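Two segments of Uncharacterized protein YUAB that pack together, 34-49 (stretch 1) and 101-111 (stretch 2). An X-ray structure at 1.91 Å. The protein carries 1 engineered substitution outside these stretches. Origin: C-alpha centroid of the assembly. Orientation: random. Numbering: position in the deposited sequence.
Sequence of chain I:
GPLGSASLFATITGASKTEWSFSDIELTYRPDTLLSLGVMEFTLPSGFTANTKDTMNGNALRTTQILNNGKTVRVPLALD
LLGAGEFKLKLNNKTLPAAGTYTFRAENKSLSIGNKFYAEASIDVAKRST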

# COMPACT_ATOMS: atom_id res chain seq x y z
N LEU I 34 14.83 -1.94 -24.91
CA LEU I 34 13.51 -2.40 -24.52
C LEU I 34 12.48 -1.58 -25.30
O LEU I 34 12.75 -0.46 -25.69
CB LEU I 34 13.26 -2.12 -23.05
CG LEU I 34 14.17 -2.68 -21.97
CD1 LEU I 34 13.48 -2.43 -20.64
CD2 LEU I 34 14.41 -4.13 -22.17
N LEU I 35 11.29 -2.12 -25.47
CA LEU I 35 10.21 -1.33 -26.05
C LEU I 35 9.85 -0.20 -25.09
O LEU I 35 9.92 -0.38 -23.87
CB LEU I 35 8.99 -2.22 -26.28
CG LEU I 35 9.13 -3.30 -27.35
CD1 LEU I 35 7.98 -4.29 -27.23
CD2 LEU I 35 9.18 -2.70 -28.73
N SER I 36 9.48 0.95 -25.64
CA SER I 36 8.82 2.00 -24.87
C SER I 36 7.28 1.87 -25.01
O SER I 36 6.79 1.10 -25.83
CB SER I 36 9.27 3.37 -25.38
OG SER I 36 10.58 3.63 -24.95
N LEU I 37 6.54 2.60 -24.18
CA LEU I 37 5.09 2.62 -24.26
C LEU I 37 4.69 3.05 -25.65
O LEU I 37 5.33 3.92 -26.23
CB LEU I 37 4.48 3.60 -23.27
CG LEU I 37 4.61 3.27 -21.79
CD1 LEU I 37 3.88 4.35 -20.98
CD2 LEU I 37 4.06 1.92 -21.50
N GLY I 38 3.64 2.46 -26.18
CA GLY I 38 3.18 2.84 -27.50
C GLY I 38 2.45 1.72 -28.21
O GLY I 38 1.72 0.95 -27.59
N VAL I 39 2.65 1.65 -29.53
CA VAL I 39 1.95 0.70 -30.38
C VAL I 39 2.93 0.06 -31.35
O VAL I 39 3.63 0.74 -32.09
CB VAL I 39 0.83 1.41 -31.19
CG1 VAL I 39 -0.01 0.40 -31.95
CG2 VAL I 39 -0.06 2.20 -30.24
N MSE I 40 3.00 -1.26 -31.32
CA MSE I 40 3.87 -2.02 -32.21
C MSE I 40 3.13 -2.10 -33.55
O MSE I 40 1.98 -2.52 -33.57
CB MSE I 40 4.08 -3.42 -31.65
CG MSE I 40 4.92 -4.35 -32.51
SE MSE I 40 6.82 -3.85 -32.50
CE MSE I 40 7.11 -3.70 -34.46
N GLU I 41 3.78 -1.69 -34.64
CA GLU I 41 3.12 -1.64 -35.95
C GLU I 41 4.01 -2.20 -37.08
O GLU I 41 5.16 -1.79 -37.25
CB GLU I 41 2.68 -0.21 -36.28
CG GLU I 41 1.91 -0.10 -37.57
CD GLU I 41 1.24 1.24 -37.73
OE1 GLU I 41 0.68 1.74 -36.74
OE2 GLU I 41 1.26 1.78 -38.85
N PHE I 42 3.44 -3.15 -37.83
CA PHE I 42 4.10 -3.77 -38.97
C PHE I 42 3.38 -3.27 -40.21
O PHE I 42 2.15 -3.21 -40.22
CB PHE I 42 3.96 -5.29 -38.92
CG PHE I 42 4.86 -5.97 -37.94
CD1 PHE I 42 4.47 -6.11 -36.61
CD2 PHE I 42 6.08 -6.49 -38.34
CE1 PHE I 42 5.29 -6.76 -35.70
CE2 PHE I 42 6.91 -7.14 -37.44
CZ PHE I 42 6.52 -7.27 -36.11
N THR I 43 4.14 -2.91 -41.24
CA THR I 43 3.58 -2.48 -42.53
C THR I 43 4.04 -3.45 -43.62
O THR I 43 5.24 -3.69 -43.81
CB THR I 43 4.02 -1.05 -42.89
OG1 THR I 43 3.59 -0.15 -41.86
CG2 THR I 43 3.39 -0.60 -44.24
N LEU I 44 3.08 -4.05 -44.30
CA LEU I 44 3.39 -5.04 -45.33
C LEU I 44 3.30 -4.35 -46.70
O LEU I 44 2.49 -3.45 -46.89
CB LEU I 44 2.40 -6.21 -45.26
CG LEU I 44 2.20 -6.86 -43.89
CD1 LEU I 44 1.25 -8.05 -44.00
CD2 LEU I 44 3.51 -7.30 -43.28
N PRO I 45 4.14 -4.78 -47.65
CA PRO I 45 4.07 -4.16 -48.98
C PRO I 45 2.96 -4.78 -49.82
O PRO I 45 2.49 -5.89 -49.50
CB PRO I 45 5.46 -4.41 -49.55
CG PRO I 45 5.89 -5.71 -48.91
CD PRO I 45 5.22 -5.78 -47.56
N SER I 46 2.52 -4.09 -50.87
CA SER I 46 1.45 -4.63 -51.71
C SER I 46 1.93 -5.97 -52.24
O SER I 46 3.09 -6.10 -52.63
CB SER I 46 1.10 -3.68 -52.87
OG SER I 46 -0.23 -3.91 -53.32
N GLY I 47 1.06 -6.96 -52.20
CA GLY I 47 1.43 -8.33 -52.48
C GLY I 47 1.37 -9.21 -51.25
O GLY I 47 1.25 -10.43 -51.36
N PHE I 48 1.45 -8.60 -50.06
CA PHE I 48 1.30 -9.34 -48.81
C PHE I 48 0.19 -8.78 -47.93
O PHE I 48 -0.03 -7.56 -47.89
CB PHE I 48 2.62 -9.36 -48.04
CG PHE I 48 3.70 -10.10 -48.75
CD1 PHE I 48 3.87 -11.45 -48.56
CD2 PHE I 48 4.54 -9.45 -49.64
CE1 PHE I 48 4.86 -12.14 -49.23
CE2 PHE I 48 5.53 -10.13 -50.31
CZ PHE I 48 5.68 -11.48 -50.10
N THR I 49 -0.50 -9.67 -47.23
CA THR I 49 -1.57 -9.25 -46.32
C THR I 49 -1.62 -10.19 -45.15
O THR I 49 -1.20 -11.34 -45.25
CB THR I 49 -2.96 -9.32 -46.99
OG1 THR I 49 -3.18 -10.65 -47.45
CG2 THR I 49 -3.08 -8.34 -48.15
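Stretch 2 101-111: TYTFRAENKSL

Stretch 2 lies alongside stretch 1 as an antiparallel beta strand. Strand 101-109 runs at 169° to strand 39-43, and the two axes approach to 4.6 Å. Six backbone hydrogen bonds hold the pair together, two at each of three residue pairs. Val39 N donates to Lys109 O at 2.9 Å, and Lys109 N donates to Val39 O at 2.8 Å. Glu41 N to Glu107 O and Glu107 N to Glu41 O are both 2.9 Å. Thr43 N reaches Arg105 O at 2.8 Å, and Arg105 N reaches Thr43 O at 3.1 Å. The last two are the straightest, with angles of 174° and 171° at the hydrogen.

Beyond Val39, Ser110 OG donates to Leu37 O at 2.9 Å. This bond carries the polar contact past the last bridge pair, Val39 with Lys109. A long salt bridge joins Glu41 OE1 to Lys109 NZ at 3.8 Å. Beyond Thr43, a water accepts a weak bond from Arg105 NH1 at 2.7 Å. The same water donates to Thr43 O at 3.1 Å and to Thr103 O at 2.7 Å, so it links the backbones where the direct pairing stops.

Met40 with Asn108 and Phe42 with Ala106 are the non-hydrogen-bonded pairs. Met40 CA is 4.6 Å from Asn108 CA, and Phe42 CA is 4.3 Å from Ala106 CA. Here CA-H...O contacts supplement the ladder: Ala106 CA lies 3.1 Å from Glu41 O, and Phe42 CA lies 3.4 Å from Arg105 O. Gly38 CA sits 3.1 Å from Lys109 O. A CB on Gly38 would clash with that oxygen, and the backbone angles also call for glycine.

Side chains alternate between the two sheet faces. Val39, Glu41 and Thr43 share one face with Lys109, Glu107 and Arg105. Met40 and Phe42 share the other with Asn108 and Ala106. The small Ala106 packs against both neighbours: its CB is 3.7 Å from selenomethionine Met40 CE and 3.8 Å from Phe42 CD2.

After Thr43 the contact becomes apolar and aromatic. Leu44 CD2 meets the edge of the Phe104 ring, 3.6 Å from Phe104 CD2. Pro45 CD lies over the face of that ring, 3.4 Å from Phe104 CE2. A type II turn from Pro45 to Phe48, closed by Phe48 N to Pro45 O at 3.0 Å, brings Phe48 back toward stretch 2. Phe48 turns its edge to the face of Tyr102, with planes at 83°, and Phe48 CE2 is 3.8 Å from Tyr102 CG. Phe104 in turn presents its edge to the face of Phe48.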

# COMPACT_ATOMS: atom_id res chain seq x y z
N THR I 101 11.75 -7.49 -55.38
CA THR I 101 12.12 -7.31 -53.99
C THR I 101 10.96 -6.61 -53.28
O THR I 101 10.39 -5.65 -53.81
CB THR I 101 13.40 -6.49 -53.84
OG1 THR I 101 13.18 -5.17 -54.37
CG2 THR I 101 14.53 -7.14 -54.59
N TYR I 102 10.62 -7.10 -52.09
CA TYR I 102 9.52 -6.57 -51.28
C TYR I 102 10.03 -6.16 -49.90
O TYR I 102 10.67 -6.97 -49.21
CB TYR I 102 8.43 -7.62 -51.14
CG TYR I 102 7.71 -7.91 -52.43
CD1 TYR I 102 8.26 -8.75 -53.39
CD2 TYR I 102 6.47 -7.32 -52.70
CE1 TYR I 102 7.59 -9.02 -54.57
CE2 TYR I 102 5.79 -7.58 -53.87
CZ TYR I 102 6.36 -8.43 -54.81
OH TYR I 102 5.67 -8.68 -55.98
N THR I 103 9.73 -4.92 -49.52
CA THR I 103 10.22 -4.35 -48.28
C THR I 103 9.13 -4.24 -47.21
O THR I 103 8.04 -3.71 -47.46
CB THR I 103 10.82 -2.94 -48.51
OG1 THR I 103 11.83 -3.00 -49.52
CG2 THR I 103 11.41 -2.39 -47.21
N PHE I 104 9.47 -4.75 -46.03
CA PHE I 104 8.60 -4.71 -44.87
C PHE I 104 9.16 -3.70 -43.87
O PHE I 104 10.38 -3.51 -43.78
CB PHE I 104 8.55 -6.08 -44.20
CG PHE I 104 7.98 -7.16 -45.06
CD1 PHE I 104 8.75 -7.77 -46.03
CD2 PHE I 104 6.66 -7.55 -44.92
CE1 PHE I 104 8.23 -8.76 -46.83
CE2 PHE I 104 6.12 -8.54 -45.72
CZ PHE I 104 6.91 -9.15 -46.68
N ARG I 105 8.25 -3.06 -43.14
CA ARG I 105 8.59 -2.02 -42.18
C ARG I 105 7.95 -2.37 -40.84
O ARG I 105 6.92 -3.04 -40.77
CB ARG I 105 8.12 -0.65 -42.66
CG ARG I 105 8.78 -0.22 -43.96
CD ARG I 105 8.11 0.97 -44.64
NE ARG I 105 8.83 1.37 -45.85
CZ ARG I 105 8.69 0.77 -47.04
NH1 ARG I 105 7.86 -0.25 -47.19
NH2 ARG I 105 9.40 1.20 -48.08
N ALA I 106 8.59 -1.93 -39.77
CA ALA I 106 8.05 -2.17 -38.44
C ALA I 106 8.62 -1.10 -37.54
O ALA I 106 9.80 -0.75 -37.66
CB ALA I 106 8.41 -3.57 -37.94
N GLU I 107 7.78 -0.56 -36.68
CA GLU I 107 8.23 0.44 -35.73
C GLU I 107 7.36 0.41 -34.48
O GLU I 107 6.21 -0.04 -34.50
CB GLU I 107 8.16 1.82 -36.36
CG GLU I 107 6.77 2.21 -36.84
CD GLU I 107 6.75 3.58 -37.51
OE1 GLU I 107 7.84 4.16 -37.66
OE2 GLU I 107 5.66 4.06 -37.88
N ASN I 108 7.94 0.92 -33.40
CA ASN I 108 7.18 1.14 -32.19
C ASN I 108 6.72 2.58 -32.16
O ASN I 108 7.51 3.47 -31.86
CB ASN I 108 8.04 0.80 -30.97
CG ASN I 108 7.30 1.05 -29.65
OD1 ASN I 108 6.11 1.41 -29.64
ND2 ASN I 108 8.01 0.88 -28.55
N LYS I 109 5.46 2.82 -32.50
CA LYS I 109 4.92 4.17 -32.47
C LYS I 109 4.78 4.63 -31.03
O LYS I 109 4.05 4.03 -30.25
CB LYS I 109 3.54 4.23 -33.14
CG LYS I 109 3.54 4.20 -34.67
CD LYS I 109 2.10 4.27 -35.23
CE LYS I 109 1.81 5.60 -35.94
NZ LYS I 109 0.53 5.55 -36.76
N SER I 110 5.50 5.70 -30.68
CA SER I 110 5.44 6.28 -29.34
C SER I 110 5.27 7.80 -29.40
O SER I 110 5.51 8.43 -30.44
CB SER I 110 6.72 5.99 -28.56
OG SER I 110 6.99 4.60 -28.47
N LEU I 111 4.86 8.38 -28.27
CA LEU I 111 4.87 9.83 -28.10
C LEU I 111 6.15 10.27 -27.39
O LEU I 111 6.11 10.88 -26.31
CB LEU I 111 3.64 10.28 -27.30
CG LEU I 111 2.32 10.43 -28.07
CD1 LEU I 111 1.81 9.09 -28.58
CD2 LEU I 111 1.28 11.10 -27.19
O HOH W 1 6.17 -2.16 -46.31